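Local coordinates for PadR family transcriptional regulator (PDB 5ZQH), which probably binds DNA through a winged helix-turn-helix domain as a dimeric PadR-family regulator of transcription, at residues 17-23 and 70-75. Sequence-based numbering, arbitrary orientation.
Sequences IGQKERY and RKYFSL
Y23, Y72 and F73 have the largest buried areas in this contact. Helix 3-19 ends and K20 leaves helical phi/psi (-147/130); the chain then extends through E21 and R22 to run antiparallel to strand 69-75. R22 and F73 form the hydrogen-bonded pair, CA-CA 5.3 Å: F73 N donates a hydrogen bond to R22 O at 2.7 Å, and R22 N a longer one to F73 O at 3.2 Å. One step on, the CA atoms of Y23 and Y72 lie 4.2 Å apart, and Y23 is already the N-cap residue of helix 24-34. In the winged helix-turn-helix fold of PadR regulators, this short strand ties the linker between the first two helices to the edge of the two-stranded wing, 57-63 and 69-75. Y23, chi1 p, turns its ring edge onto the face of Y72 (chi1 m), centroids 5.2 Å apart and planes at 84°, while R70 CG lies 3.7 Å from the Y23 ring centroid in a CH-pi contact. F73 (chi1 m) shares its side of the sheet with R22; I17 CD1 approaches F73 CB at 4.2 Å, and both side chains touch L48 of helix 45-53. Further along, I17 CG2 packs 3.9 Å from L75 CG. E21 runs its side chain past Y72, OE2 3.8 Å from Y72 CB, to a salt bridge with R62 of strand 57-63.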
loop_
_atom_site.group_PDB
_atom_site.type_symbol
_atom_site.label_atom_id
_atom_site.label_comp_id
_atom_site.label_asym_id
_atom_site.label_seq_id
_atom_site.Cartn_x
_atom_site.Cartn_y
_atom_site.Cartn_z
ATOM N N ILE A 17 -9.480 -10.284 -11.778
ATOM C CA ILE A 17 -9.969 -10.037 -13.143
ATOM C C ILE A 17 -9.083 -10.738 -14.190
ATOM O O ILE A 17 -9.582 -11.214 -15.215
ATOM C CB ILE A 17 -10.111 -8.512 -13.406
ATOM C CG1 ILE A 17 -11.339 -7.963 -12.676
ATOM C CG2 ILE A 17 -10.219 -8.181 -14.888
ATOM C CD1 ILE A 17 -11.273 -6.476 -12.370
ATOM N N GLY A 18 -7.782 -10.811 -13.908
ATOM C CA GLY A 18 -6.822 -11.567 -14.723
ATOM C C GLY A 18 -7.016 -13.075 -14.730
ATOM O O GLY A 18 -6.936 -13.701 -15.793
ATOM N N GLN A 19 -7.262 -13.651 -13.547
ATOM C CA GLN A 19 -7.501 -15.094 -13.382
ATOM C C GLN A 19 -8.760 -15.533 -14.123
ATOM O O GLN A 19 -8.739 -16.495 -14.895
ATOM C CB GLN A 19 -7.670 -15.462 -11.905
ATOM C CG GLN A 19 -6.492 -15.174 -10.983
ATOM C CD GLN A 19 -6.850 -15.358 -9.509
ATOM O OE1 GLN A 19 -7.888 -15.956 -9.175
ATOM N NE2 GLN A 19 -5.995 -14.848 -8.620
ATOM N N LYS A 20 -9.854 -14.816 -13.863
ATOM C CA LYS A 20 -11.154 -15.084 -14.463
ATOM C C LYS A 20 -11.929 -13.782 -14.655
ATOM O O LYS A 20 -12.054 -12.967 -13.736
ATOM C CB LYS A 20 -11.959 -16.065 -13.603
ATOM C CG LYS A 20 -13.175 -16.652 -14.297
ATOM C CD LYS A 20 -14.242 -17.042 -13.287
ATOM C CE LYS A 20 -15.600 -17.249 -13.949
ATOM N NZ LYS A 20 -16.283 -15.976 -14.350
ATOM N N GLU A 21 -12.429 -13.609 -15.876
ATOM C CA GLU A 21 -13.349 -12.547 -16.264
ATOM C C GLU A 21 -14.555 -12.528 -15.308
ATOM O O GLU A 21 -15.306 -13.511 -15.233
ATOM C CB GLU A 21 -13.796 -12.834 -17.697
ATOM C CG GLU A 21 -14.320 -11.651 -18.482
ATOM C CD GLU A 21 -14.547 -11.985 -19.945
ATOM O OE1 GLU A 21 -13.697 -12.698 -20.537
ATOM O OE2 GLU A 21 -15.579 -11.534 -20.502
ATOM N N ARG A 22 -14.718 -11.427 -14.570
ATOM C CA ARG A 22 -15.741 -11.326 -13.514
ATOM C C ARG A 22 -16.595 -10.061 -13.593
ATOM O O ARG A 22 -16.097 -9.001 -13.981
ATOM C CB ARG A 22 -15.082 -11.385 -12.133
ATOM C CG ARG A 22 -14.789 -12.790 -11.632
ATOM C CD ARG A 22 -14.426 -12.778 -10.154
ATOM N NE ARG A 22 -14.023 -14.100 -9.679
ATOM C CZ ARG A 22 -12.770 -14.548 -9.619
ATOM N NH1 ARG A 22 -11.743 -13.791 -10.004
ATOM N NH2 ARG A 22 -12.543 -15.774 -9.168
ATOM N N TYR A 23 -17.869 -10.178 -13.210
ATOM C CA TYR A 23 -18.735 -9.002 -13.038
ATOM C C TYR A 23 -18.750 -8.492 -11.587
ATOM O O TYR A 23 -18.342 -9.209 -10.669
ATOM C CB TYR A 23 -20.151 -9.207 -13.627
ATOM C CG TYR A 23 -21.053 -10.240 -12.977
ATOM C CD1 TYR A 23 -21.889 -9.900 -11.906
ATOM C CD2 TYR A 23 -21.114 -11.548 -13.470
ATOM C CE1 TYR A 23 -22.730 -10.843 -11.321
ATOM C CE2 TYR A 23 -21.961 -12.498 -12.898
ATOM C CZ TYR A 23 -22.760 -12.144 -11.822
ATOM O OH TYR A 23 -23.592 -13.080 -11.253
ATOM N N ARG A 70 -24.819 -9.510 -17.537
ATOM C CA ARG A 70 -24.034 -8.749 -16.578
ATOM C C ARG A 70 -22.824 -8.153 -17.289
ATOM O O ARG A 70 -22.419 -8.644 -18.346
ATOM C CB ARG A 70 -23.603 -9.644 -15.406
ATOM C CG ARG A 70 -24.726 -10.090 -14.465
ATOM C CD ARG A 70 -25.133 -8.998 -13.478
ATOM N NE ARG A 70 -26.436 -9.258 -12.869
ATOM C CZ ARG A 70 -27.611 -8.929 -13.410
ATOM N NH1 ARG A 70 -27.676 -8.319 -14.590
ATOM N NH2 ARG A 70 -28.738 -9.214 -12.772
ATOM N N LYS A 71 -22.272 -7.085 -16.720
ATOM C CA LYS A 71 -21.080 -6.441 -17.258
ATOM C C LYS A 71 -19.815 -7.120 -16.724
ATOM O O LYS A 71 -19.386 -6.852 -15.603
ATOM C CB LYS A 71 -21.080 -4.943 -16.929
ATOM C CG LYS A 71 -20.089 -4.135 -17.752
ATOM C CD LYS A 71 -19.722 -2.824 -17.076
ATOM C CE LYS A 71 -20.463 -1.645 -17.678
ATOM N NZ LYS A 71 -19.691 -0.397 -17.425
ATOM N N TYR A 72 -19.230 -7.996 -17.543
ATOM C CA TYR A 72 -18.009 -8.716 -17.184
ATOM C C TYR A 72 -16.760 -7.876 -17.435
ATOM O O TYR A 72 -16.581 -7.313 -18.515
ATOM C CB TYR A 72 -17.912 -10.036 -17.951
ATOM C CG TYR A 72 -18.713 -11.167 -17.357
ATOM C CD1 TYR A 72 -20.050 -11.368 -17.720
ATOM C CD2 TYR A 72 -18.136 -12.049 -16.441
ATOM C CE1 TYR A 72 -20.792 -12.418 -17.192
ATOM C CE2 TYR A 72 -18.869 -13.098 -15.898
ATOM C CZ TYR A 72 -20.198 -13.278 -16.280
ATOM O OH TYR A 72 -20.931 -14.313 -15.746
ATOM N N PHE A 73 -15.905 -7.800 -16.420
ATOM C CA PHE A 73 -14.642 -7.087 -16.516
ATOM C C PHE A 73 -13.495 -8.040 -16.847
ATOM O O PHE A 73 -13.346 -9.091 -16.218
ATOM C CB PHE A 73 -14.349 -6.314 -15.224
ATOM C CG PHE A 73 -15.379 -5.273 -14.890
ATOM C CD1 PHE A 73 -15.419 -4.053 -15.584
ATOM C CD2 PHE A 73 -16.318 -5.501 -13.878
ATOM C CE1 PHE A 73 -16.372 -3.091 -15.277
ATOM C CE2 PHE A 73 -17.272 -4.537 -13.569
ATOM C CZ PHE A 73 -17.298 -3.334 -14.268
ATOM N N SER A 74 -12.713 -7.665 -17.857
ATOM C CA SER A 74 -11.492 -8.381 -18.261
ATOM C C SER A 74 -10.341 -7.384 -18.432
ATOM O O SER A 74 -10.577 -6.198 -18.710
ATOM C CB SER A 74 -11.726 -9.151 -19.559
ATOM O OG SER A 74 -12.177 -8.278 -20.579
ATOM N N LEU A 75 -9.108 -7.861 -18.270
ATOM C CA LEU A 75 -7.924 -7.002 -18.367
ATOM C C LEU A 75 -7.615 -6.511 -19.785
ATOM O O LEU A 75 -7.706 -7.264 -20.755
ATOM C CB LEU A 75 -6.689 -7.699 -17.779
ATOM C CG LEU A 75 -6.543 -7.932 -16.271
ATOM C CD1 LEU A 75 -5.230 -8.646 -16.019
ATOM C CD2 LEU A 75 -6.595 -6.644 -15.458
#